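Local coordinates for protein serpin 2 (Anopheles gambiae, PDB 3PZF) that inhibits the clip-domain serine proteases CLIPB9, CLIPB10 and CLIPB4, so preventing phenoloxidase activation and holding back melanization in the mosquito's hemolymph, at residues N152-V155 / S156-N160; V42-P45 / F46-K49; Y89-Q92 / L93-A97; N23-D26 / L27-K31. All blocks are in the same frame, centred on the assembly; numbering follows the deposited sequence.

Interaction 2 lies about 3 Å from the centre of the chain, at the start of helix 45-58, and two of the other contacts touch it. Interaction 4, on helix 24-35, is centred about 9 Å away and joined to it by a salt bridge, K49 NZ to D26 OD1 at 2.8 Å. Interaction 3, on helix 83-98, is about 14 Å away between centres and packs L93 CD2 on F46 CE1 at 3.6 Å. Interaction 1 belongs to helix 144-158, about 18 Å from interaction 2, and touches none of the others; it and interaction 4 lie on opposite sides of the chain's centre. None includes the inferred reactive bond, K359-F360, which is in an unmodelled loop.

Interaction 1: N152-V155 / S156-N160; sequences NNWV and SEHTN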
loop_
_atom_site.group_PDB
_atom_site.type_symbol
_atom_site.label_atom_id
_atom_site.label_comp_id
_atom_site.label_asym_id
_atom_site.label_seq_id
_atom_site.Cartn_x
_atom_site.Cartn_y
_atom_site.Cartn_z
ATOM N N ASN A 152 8.512 14.021 -10.969
ATOM C CA ASN A 152 9.535 13.204 -10.334
ATOM C C ASN A 152 10.197 13.914 -9.158
ATOM O O ASN A 152 10.459 13.290 -8.129
ATOM C CB ASN A 152 10.549 12.711 -11.368
ATOM C CG ASN A 152 9.929 11.721 -12.333
ATOM O OD1 ASN A 152 8.973 11.026 -11.984
ATOM N ND2 ASN A 152 10.452 11.653 -13.537
ATOM N N ASN A 153 10.405 15.219 -9.270
ATOM C CA ASN A 153 10.975 15.966 -8.159
ATOM C C ASN A 153 9.983 16.016 -6.993
ATOM O O ASN A 153 10.377 16.034 -5.838
ATOM C CB ASN A 153 11.392 17.375 -8.598
ATOM C CG ASN A 153 12.567 17.361 -9.574
ATOM O OD1 ASN A 153 13.221 16.328 -9.769
ATOM N ND2 ASN A 153 12.845 18.509 -10.185
ATOM N N TRP A 154 8.690 16.017 -7.305
ATOM C CA TRP A 154 7.663 16.014 -6.282
ATOM C C TRP A 154 7.696 14.678 -5.540
ATOM O O TRP A 154 7.572 14.624 -4.311
ATOM C CB TRP A 154 6.292 16.268 -6.920
ATOM C CG TRP A 154 5.149 16.204 -5.963
ATOM C CD1 TRP A 154 4.627 17.233 -5.221
ATOM C CD2 TRP A 154 4.379 15.046 -5.645
ATOM N NE1 TRP A 154 3.584 16.773 -4.445
ATOM C CE2 TRP A 154 3.404 15.434 -4.695
ATOM C CE3 TRP A 154 4.414 13.715 -6.071
ATOM C CZ2 TRP A 154 2.480 14.547 -4.175
ATOM C CZ3 TRP A 154 3.488 12.834 -5.555
ATOM C CH2 TRP A 154 2.540 13.247 -4.611
ATOM N N VAL A 155 7.885 13.595 -6.286
ATOM C CA VAL A 155 7.969 12.263 -5.670
ATOM C C VAL A 155 9.147 12.215 -4.691
ATOM O O VAL A 155 9.004 11.754 -3.548
ATOM C CB VAL A 155 8.092 11.153 -6.745
ATOM C CG1 VAL A 155 8.622 9.834 -6.140
ATOM C CG2 VAL A 155 6.742 10.942 -7.435
ATOM N N SER A 156 10.304 12.706 -5.125
ATOM C CA SER A 156 11.504 12.692 -4.282
ATOM C C SER A 156 11.303 13.514 -3.010
ATOM O O SER A 156 11.587 13.067 -1.906
ATOM C CB SER A 156 12.701 13.249 -5.051
ATOM O OG SER A 156 13.874 13.158 -4.260
ATOM N N GLU A 157 10.818 14.730 -3.190
ATOM C CA GLU A 157 10.591 15.660 -2.104
ATOM C C GLU A 157 9.644 15.099 -1.041
ATOM O O GLU A 157 9.811 15.381 0.143
ATOM C CB GLU A 157 10.051 16.974 -2.691
ATOM C CG GLU A 157 9.273 17.851 -1.734
ATOM C CD GLU A 157 8.730 19.099 -2.413
ATOM O OE1 GLU A 157 9.079 19.336 -3.592
ATOM O OE2 GLU A 157 7.955 19.839 -1.770
ATOM N N HIS A 158 8.676 14.287 -1.456
ATOM C CA HIS A 158 7.663 13.772 -0.521
ATOM C C HIS A 158 7.946 12.365 0.018
ATOM O O HIS A 158 7.162 11.830 0.816
ATOM C CB HIS A 158 6.272 13.840 -1.165
ATOM C CG HIS A 158 5.785 15.243 -1.364
ATOM N ND1 HIS A 158 5.043 15.913 -0.414
ATOM C CD2 HIS A 158 5.967 16.116 -2.380
ATOM C CE1 HIS A 158 4.776 17.131 -0.845
ATOM N NE2 HIS A 158 5.327 17.283 -2.035
ATOM N N THR A 159 9.066 11.781 -0.396
ATOM C CA THR A 159 9.489 10.477 0.121
ATOM C C THR A 159 10.909 10.555 0.667
ATOM O O THR A 159 11.551 9.531 0.876
ATOM C CB THR A 159 9.424 9.387 -0.966
ATOM O OG1 THR A 159 10.361 9.696 -2.011
ATOM C CG2 THR A 159 8.001 9.313 -1.548
ATOM N N ASN A 160 11.388 11.771 0.903
ATOM C CA ASN A 160 12.724 11.975 1.459
ATOM C C ASN A 160 13.792 11.317 0.583
ATOM O O ASN A 160 14.808 10.815 1.082
ATOM C CB ASN A 160 12.785 11.423 2.888
ATOM C CG ASN A 160 14.031 11.869 3.638
ATOM O OD1 ASN A 160 14.445 13.029 3.549
ATOM N ND2 ASN A 160 14.640 10.944 4.380
#
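W154 and H158 sit one turn apart near the C-terminal end of helix 144-158, helix F of the serpin fold, and meet ring to ring. The imidazole comes over one face of the indole, its CD2 lying 3.2 Å above the indole plane and toward the rim. The five-membered ring of W154 and the H158 ring are tilted by 39° and their centroids are 4.0 Å apart, so the rings meet at a slant. Although W154 NE1 and H158 NE2 are 3.0 Å apart, their angle is too poor for a hydrogen bond. W154 carries CG anti to its backbone N (chi1 176°), which folds the indole forward along the helix to this neighbour. Helix F lies across the front of the main serpin sheet, and here W154 reaches strands 105-115 and 177-188, with F113 edge-to-face against its ring. V155 touches V182 of the second strand.

The backbone continues with H158 N to W154 O at 3.1 Å, beside a weak second bond from H158 N to V155 O of 3.3 Å. V155 O is also gripped by T159 OG1 at 2.9 Å, the hydroxyl standing 35° out of the carbonyl plane. T159 holds OG1 between its backbone N and carbonyl carbon, within range of both this acceptor and L163 N, its second partner.

Interaction 2: V42-P45 / F46-K49; sequences VLSP and FSVK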
loop_
_atom_site.group_PDB
_atom_site.type_symbol
_atom_site.label_atom_id
_atom_site.label_comp_id
_atom_site.label_asym_id
_atom_site.label_seq_id
_atom_site.Cartn_x
_atom_site.Cartn_y
_atom_site.Cartn_z
ATOM N N VAL A 42 4.971 -4.285 -4.051
ATOM C CA VAL A 42 4.525 -3.597 -2.829
ATOM C C VAL A 42 3.616 -2.438 -3.275
ATOM O O VAL A 42 3.892 -1.747 -4.269
ATOM C CB VAL A 42 5.724 -3.102 -1.971
ATOM C CG1 VAL A 42 6.547 -2.065 -2.722
ATOM C CG2 VAL A 42 5.268 -2.549 -0.625
ATOM N N LEU A 43 2.487 -2.290 -2.598
ATOM C CA LEU A 43 1.608 -1.167 -2.893
ATOM C C LEU A 43 0.905 -0.700 -1.608
ATOM O O LEU A 43 1.093 -1.283 -0.529
ATOM C CB LEU A 43 0.577 -1.585 -3.958
ATOM C CG LEU A 43 -0.444 -2.614 -3.453
ATOM C CD1 LEU A 43 -1.839 -2.318 -4.074
ATOM C CD2 LEU A 43 -0.028 -4.047 -3.747
ATOM N N SER A 44 0.115 0.360 -1.713
ATOM C CA SER A 44 -0.630 0.832 -0.543
ATOM C C SER A 44 -2.124 0.786 -0.856
ATOM O O SER A 44 -2.651 1.691 -1.492
ATOM C CB SER A 44 -0.208 2.250 -0.149
ATOM O OG SER A 44 -1.057 2.737 0.898
ATOM N N PRO A 45 -2.804 -0.293 -0.424
ATOM C CA PRO A 45 -4.218 -0.420 -0.801
ATOM C C PRO A 45 -5.035 0.694 -0.185
ATOM O O PRO A 45 -5.915 1.236 -0.848
ATOM C CB PRO A 45 -4.638 -1.787 -0.230
ATOM C CG PRO A 45 -3.302 -2.544 -0.015
ATOM C CD PRO A 45 -2.268 -1.489 0.272
ATOM N N PHE A 46 -4.743 1.059 1.052
ATOM C CA PHE A 46 -5.498 2.164 1.664
ATOM C C PHE A 46 -5.345 3.441 0.796
ATOM O O PHE A 46 -6.314 4.174 0.568
ATOM C CB PHE A 46 -4.996 2.433 3.074
ATOM C CG PHE A 46 -5.548 3.696 3.665
ATOM C CD1 PHE A 46 -6.883 3.765 4.005
ATOM C CD2 PHE A 46 -4.738 4.811 3.870
ATOM C CE1 PHE A 46 -7.422 4.940 4.541
ATOM C CE2 PHE A 46 -5.276 5.989 4.432
ATOM C CZ PHE A 46 -6.617 6.039 4.747
ATOM N N SER A 47 -4.135 3.708 0.293
ATOM C CA SER A 47 -3.927 4.922 -0.511
ATOM C C SER A 47 -4.722 4.858 -1.791
ATOM O O SER A 47 -5.180 5.874 -2.283
ATOM C CB SER A 47 -2.430 5.109 -0.828
ATOM O OG SER A 47 -1.733 5.434 0.372
ATOM N N VAL A 48 -4.894 3.669 -2.346
ATOM C CA VAL A 48 -5.719 3.540 -3.541
ATOM C C VAL A 48 -7.140 3.986 -3.223
ATOM O O VAL A 48 -7.778 4.656 -4.038
ATOM C CB VAL A 48 -5.725 2.114 -4.121
ATOM C CG1 VAL A 48 -6.657 2.022 -5.340
ATOM C CG2 VAL A 48 -4.315 1.709 -4.537
ATOM N N LYS A 49 -7.638 3.637 -2.042
ATOM C CA LYS A 49 -9.000 4.049 -1.705
ATOM C C LYS A 49 -9.093 5.566 -1.562
ATOM O O LYS A 49 -10.099 6.167 -1.942
ATOM C CB LYS A 49 -9.489 3.330 -0.448
ATOM C CG LYS A 49 -9.459 1.813 -0.637
ATOM C CD LYS A 49 -10.333 1.104 0.443
ATOM C CE LYS A 49 -9.735 1.179 1.836
ATOM N NZ LYS A 49 -10.505 0.256 2.797
#
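S44 meets S47 at the first turn of helix 45-58, where strand 41-43 gives way to the helix. From CB outward the S44 side chain closes on that of S47: S44 CB lies 3.7 Å from S47 CB. One bond further, S44 OG accepts a 2.8 Å hydrogen bond from S47 OG and a longer one, 3.3 Å, from S47 N. S44 is the N-cap residue, and the bond from S47 N is its capping bond. With OG anti to its own backbone N (chi1 173°), the S44 hydroxyl is swung toward the S47 amide at the start of the helix. S44 OG is also hydrogen-bonded to L387 O of strand 386-392, so three bonds fix the rotation of this buried hydroxyl and tie the helix start to the neighbouring strand.

This S-P-F-S turn at the head of helix B belongs to the shutter of serpins, the region beneath the main sheet; the strands of that sheet must part when the reactive loop inserts. The Q335 side chain of strand 332-341 touches S47 and V48 here.

P45, at the first helical turn, has no N-H to be left unpaired, while its carbonyl receives K49 N at 3.2 Å. The S44 carbonyl takes V48 N at 3.1 Å, and the V48 branch CG2 lies 3.5 Å from the same S44 O. K49 carries CG 3.6 Å from P45 O, then bends at chi3 (-70°) on its way to the salt bridge with D26. F46 leaves this turn to pack against Y90 and L94 of helix 83-98.

Interaction 3: Y89-Q92 / L93-A97; sequences YYKQ and LLESA
Y89 and L93 form the tight, apolar side of this helical turn, whereas K91 and E95 bridge its more exposed side. Both methyls of L93 meet the phenol: CD1 sits over one face, 4.2 Å from the ring centroid and 18° off the ring normal, a CH-pi contact, while CD2 presses on the far end of the ring, 3.6 Å from Y89 CZ. Y89 has CG anti to its backbone N (chi1 -179°), which holds the ring out from the helix, where L93 reaches back against it. L93 CD1 also lies 3.3 Å from Y89 O, the carbonyl that receives L93 N at 3.1 Å.

Across the turn the contact is polar and thinner. K91 NZ reaches E95 OE2 at 2.8 Å in a salt bridge, arriving on the syn side but 30° out of the carboxylate plane. The lysine gets there by bending at chi3 and chi4, while the glutamate stays extended. E95 OE2 has a second partner in H133 NE2, so it is gripped from two residues. Q92 extends its side chain on the exposed face, and its carbonyl takes S96 N at 2.9 Å.

Y90 OH is hydrogen-bonded to V77 O. The helix is helix D of the serpin fold, turned with L93 inward and the K91-E95 pair on its more exposed side.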
loop_
_atom_site.group_PDB
_atom_site.type_symbol
_atom_site.label_atom_id
_atom_site.label_comp_id
_atom_site.label_asym_id
_atom_site.label_seq_id
_atom_site.Cartn_x
_atom_site.Cartn_y
_atom_site.Cartn_z
ATOM N N TYR A 89 -13.975 9.984 8.068
ATOM C CA TYR A 89 -13.405 8.639 8.111
ATOM C C TYR A 89 -12.013 8.618 7.529
ATOM O O TYR A 89 -11.070 8.193 8.199
ATOM C CB TYR A 89 -14.273 7.665 7.304
ATOM C CG TYR A 89 -13.766 6.240 7.304
ATOM C CD1 TYR A 89 -13.906 5.447 8.440
ATOM C CD2 TYR A 89 -13.190 5.682 6.184
ATOM C CE1 TYR A 89 -13.464 4.150 8.462
ATOM C CE2 TYR A 89 -12.723 4.361 6.197
ATOM C CZ TYR A 89 -12.881 3.607 7.348
ATOM O OH TYR A 89 -12.445 2.300 7.412
ATOM N N TYR A 90 -11.879 9.013 6.263
ATOM C CA TYR A 90 -10.572 8.966 5.622
ATOM C C TYR A 90 -9.609 9.934 6.287
ATOM O O TYR A 90 -8.422 9.648 6.409
ATOM C CB TYR A 90 -10.661 9.171 4.104
ATOM C CG TYR A 90 -11.176 7.936 3.438
ATOM C CD1 TYR A 90 -10.396 6.778 3.420
ATOM C CD2 TYR A 90 -12.446 7.880 2.890
ATOM C CE1 TYR A 90 -10.850 5.632 2.842
ATOM C CE2 TYR A 90 -12.910 6.724 2.289
ATOM C CZ TYR A 90 -12.098 5.595 2.283
ATOM O OH TYR A 90 -12.494 4.416 1.707
ATOM N N LYS A 91 -10.125 11.053 6.775
ATOM C CA LYS A 91 -9.262 12.017 7.427
ATOM C C LYS A 91 -8.686 11.415 8.721
ATOM O O LYS A 91 -7.509 11.595 9.040
ATOM C CB LYS A 91 -10.052 13.294 7.715
ATOM C CG LYS A 91 -9.237 14.413 8.309
ATOM C CD LYS A 91 -10.120 15.670 8.514
ATOM C CE LYS A 91 -9.663 16.458 9.715
ATOM N NZ LYS A 91 -8.419 17.211 9.428
ATOM N N GLN A 92 -9.528 10.717 9.475
ATOM C CA GLN A 92 -9.104 10.133 10.743
ATOM C C GLN A 92 -8.032 9.081 10.488
ATOM O O GLN A 92 -7.006 9.052 11.173
ATOM C CB GLN A 92 -10.278 9.472 11.464
ATOM C CG GLN A 92 -9.827 8.604 12.634
ATOM C CD GLN A 92 -10.969 7.991 13.438
ATOM O OE1 GLN A 92 -10.738 7.362 14.475
ATOM N NE2 GLN A 92 -12.200 8.176 12.975
ATOM N N LEU A 93 -8.285 8.206 9.515
ATOM C CA LEU A 93 -7.323 7.139 9.183
ATOM C C LEU A 93 -5.993 7.699 8.640
ATOM O O LEU A 93 -4.936 7.176 8.963
ATOM C CB LEU A 93 -7.917 6.160 8.160
ATOM C CG LEU A 93 -8.727 4.971 8.716
ATOM C CD1 LEU A 93 -9.870 5.424 9.624
ATOM C CD2 LEU A 93 -9.291 4.171 7.562
ATOM N N LEU A 94 -6.048 8.747 7.818
ATOM C CA LEU A 94 -4.823 9.366 7.295
ATOM C C LEU A 94 -4.018 9.941 8.441
ATOM O O LEU A 94 -2.801 9.805 8.493
ATOM C CB LEU A 94 -5.132 10.505 6.318
ATOM C CG LEU A 94 -5.327 10.069 4.884
ATOM C CD1 LEU A 94 -5.963 11.199 4.087
ATOM C CD2 LEU A 94 -3.958 9.632 4.278
ATOM N N GLU A 95 -4.704 10.608 9.362
ATOM C CA GLU A 95 -4.014 11.275 10.457
ATOM C C GLU A 95 -3.480 10.275 11.494
ATOM O O GLU A 95 -2.446 10.513 12.118
ATOM C CB GLU A 95 -4.929 12.353 11.073
ATOM C CG GLU A 95 -5.143 13.517 10.086
ATOM C CD GLU A 95 -6.053 14.623 10.596
ATOM O OE1 GLU A 95 -6.717 14.434 11.636
ATOM O OE2 GLU A 95 -6.103 15.681 9.922
ATOM N N SER A 96 -4.164 9.147 11.672
ATOM C CA SER A 96 -3.698 8.135 12.610
ATOM C C SER A 96 -2.415 7.520 12.048
ATOM O O SER A 96 -1.466 7.246 12.780
ATOM C CB SER A 96 -4.731 7.022 12.790
ATOM O OG SER A 96 -4.223 5.950 13.589
ATOM N N ALA A 97 -2.401 7.290 10.741
ATOM C CA ALA A 97 -1.246 6.627 10.112
ATOM C C ALA A 97 -0.035 7.538 10.037
ATOM O O ALA A 97 1.091 7.108 10.304
ATOM C CB ALA A 97 -1.591 6.153 8.705
#

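Interaction 4: N23-D26 / L27-K31; sequences NEFD and LMFVK
F25 and F29, one turn apart on helix 24-35, project in a common direction; their rings are nearly parallel, 17° apart, but offset by 5.6 Å between centroids, so that little of one lies over the other. The closer fit is between ring and chain: F29 CB stands over the face of F25, 4.2 Å from its centroid and 27° off the normal, in a CH-pi contact. F25 and F29 both hold CG anti to the backbone N (chi1 171° for F25), which accounts for their common direction.

M28 approaches the same F25 ring from another quarter. Its chain runs extended and then turns at chi3, so that the terminal methyl CE comes obliquely to F25 CD1 at 3.5 Å.

Helix 24-35 is helix A of the serpin fold, and its buried flank faces helix 45-58: F25 touches L52 and V30 touches P45; the D26 carboxylate is held by K49.

On a further flank N23 and L27 cross obliquely, L27 CD1 lying 3.8 Å from N23 CG; L27 also rests on S266 and L269 of helix 266-274. N23, just before the first helical turn, offers its backbone carbonyl to L27 N at 2.9 Å. V30 N bonds to D26 O, also at 2.9 Å, and V30 CG2 lies 3.3 Å from that oxygen.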
loop_
_atom_site.group_PDB
_atom_site.type_symbol
_atom_site.label_atom_id
_atom_site.label_comp_id
_atom_site.label_asym_id
_atom_site.label_seq_id
_atom_site.Cartn_x
_atom_site.Cartn_y
_atom_site.Cartn_z
ATOM N N ASN A 23 -11.509 -4.106 4.728
ATOM C CA ASN A 23 -10.440 -4.387 3.780
ATOM C C ASN A 23 -10.924 -5.199 2.591
ATOM O O ASN A 23 -10.115 -5.781 1.869
ATOM C CB ASN A 23 -9.264 -5.096 4.475
ATOM C CG ASN A 23 -9.678 -6.418 5.112
ATOM O OD1 ASN A 23 -10.878 -6.756 5.153
ATOM N ND2 ASN A 23 -8.708 -7.150 5.650
ATOM N N GLU A 24 -12.238 -5.199 2.356
ATOM C CA GLU A 24 -12.795 -5.945 1.229
ATOM C C GLU A 24 -12.179 -5.501 -0.094
ATOM O O GLU A 24 -11.691 -6.317 -0.875
ATOM C CB GLU A 24 -14.325 -5.768 1.169
ATOM C CG GLU A 24 -15.092 -6.368 2.355
ATOM C CD GLU A 24 -15.112 -5.480 3.606
ATOM O OE1 GLU A 24 -14.781 -4.268 3.522
ATOM O OE2 GLU A 24 -15.472 -6.007 4.682
ATOM N N PHE A 25 -12.226 -4.205 -0.362
ATOM C CA PHE A 25 -11.648 -3.667 -1.591
ATOM C C PHE A 25 -10.133 -3.903 -1.588
ATOM O O PHE A 25 -9.566 -4.337 -2.583
ATOM C CB PHE A 25 -11.905 -2.169 -1.741
ATOM C CG PHE A 25 -11.133 -1.568 -2.883
ATOM C CD1 PHE A 25 -11.594 -1.689 -4.181
ATOM C CD2 PHE A 25 -9.886 -1.013 -2.668
ATOM C CE1 PHE A 25 -10.856 -1.186 -5.244
ATOM C CE2 PHE A 25 -9.135 -0.521 -3.717
ATOM C CZ PHE A 25 -9.622 -0.609 -5.013
ATOM N N ASP A 26 -9.485 -3.627 -0.458
ATOM C CA ASP A 26 -8.014 -3.780 -0.359
ATOM C C ASP A 26 -7.570 -5.160 -0.822
ATOM O O ASP A 26 -6.688 -5.279 -1.689
ATOM C CB ASP A 26 -7.546 -3.566 1.085
ATOM C CG ASP A 26 -8.027 -2.234 1.658
ATOM O OD1 ASP A 26 -9.256 -2.051 1.754
ATOM O OD2 ASP A 26 -7.184 -1.407 2.053
ATOM N N LEU A 27 -8.171 -6.200 -0.239
ATOM C CA LEU A 27 -7.804 -7.571 -0.556
ATOM C C LEU A 27 -8.107 -7.929 -2.008
ATOM O O LEU A 27 -7.298 -8.576 -2.651
ATOM C CB LEU A 27 -8.493 -8.541 0.403
ATOM C CG LEU A 27 -8.040 -8.352 1.855
ATOM C CD1 LEU A 27 -8.763 -9.276 2.834
ATOM C CD2 LEU A 27 -6.532 -8.577 1.937
ATOM N N MET A 28 -9.259 -7.505 -2.516
ATOM C CA MET A 28 -9.584 -7.704 -3.934
ATOM C C MET A 28 -8.531 -7.079 -4.857
ATOM O O MET A 28 -8.049 -7.709 -5.802
ATOM C CB MET A 28 -10.985 -7.130 -4.237
ATOM C CG MET A 28 -11.410 -7.225 -5.697
ATOM S SD MET A 28 -13.003 -6.398 -6.044
ATOM C CE MET A 28 -12.665 -4.721 -5.520
ATOM N N PHE A 29 -8.128 -5.847 -4.575
ATOM C CA PHE A 29 -7.213 -5.149 -5.462
ATOM C C PHE A 29 -5.785 -5.726 -5.348
ATOM O O PHE A 29 -5.061 -5.840 -6.329
ATOM C CB PHE A 29 -7.183 -3.662 -5.097
ATOM C CG PHE A 29 -6.458 -2.809 -6.088
ATOM C CD1 PHE A 29 -7.025 -2.535 -7.327
ATOM C CD2 PHE A 29 -5.219 -2.257 -5.776
ATOM C CE1 PHE A 29 -6.352 -1.731 -8.249
ATOM C CE2 PHE A 29 -4.552 -1.444 -6.682
ATOM C CZ PHE A 29 -5.120 -1.188 -7.920
ATOM N N VAL A 30 -5.385 -6.049 -4.136
ATOM C CA VAL A 30 -4.078 -6.680 -3.911
ATOM C C VAL A 30 -3.999 -7.967 -4.719
ATOM O O VAL A 30 -3.012 -8.225 -5.406
ATOM C CB VAL A 30 -3.856 -6.973 -2.425
ATOM C CG1 VAL A 30 -2.831 -8.097 -2.246
ATOM C CG2 VAL A 30 -3.376 -5.691 -1.711
ATOM N N LYS A 31 -5.055 -8.766 -4.677
ATOM C CA LYS A 31 -5.018 -10.057 -5.375
ATOM C C LYS A 31 -4.874 -9.867 -6.880
ATOM O O LYS A 31 -4.167 -10.629 -7.546
ATOM C CB LYS A 31 -6.278 -10.868 -5.096
ATOM C CG LYS A 31 -6.370 -11.420 -3.695
ATOM C CD LYS A 31 -7.339 -12.583 -3.699
ATOM C CE LYS A 31 -8.304 -12.540 -2.561
ATOM N NZ LYS A 31 -9.203 -13.736 -2.651
#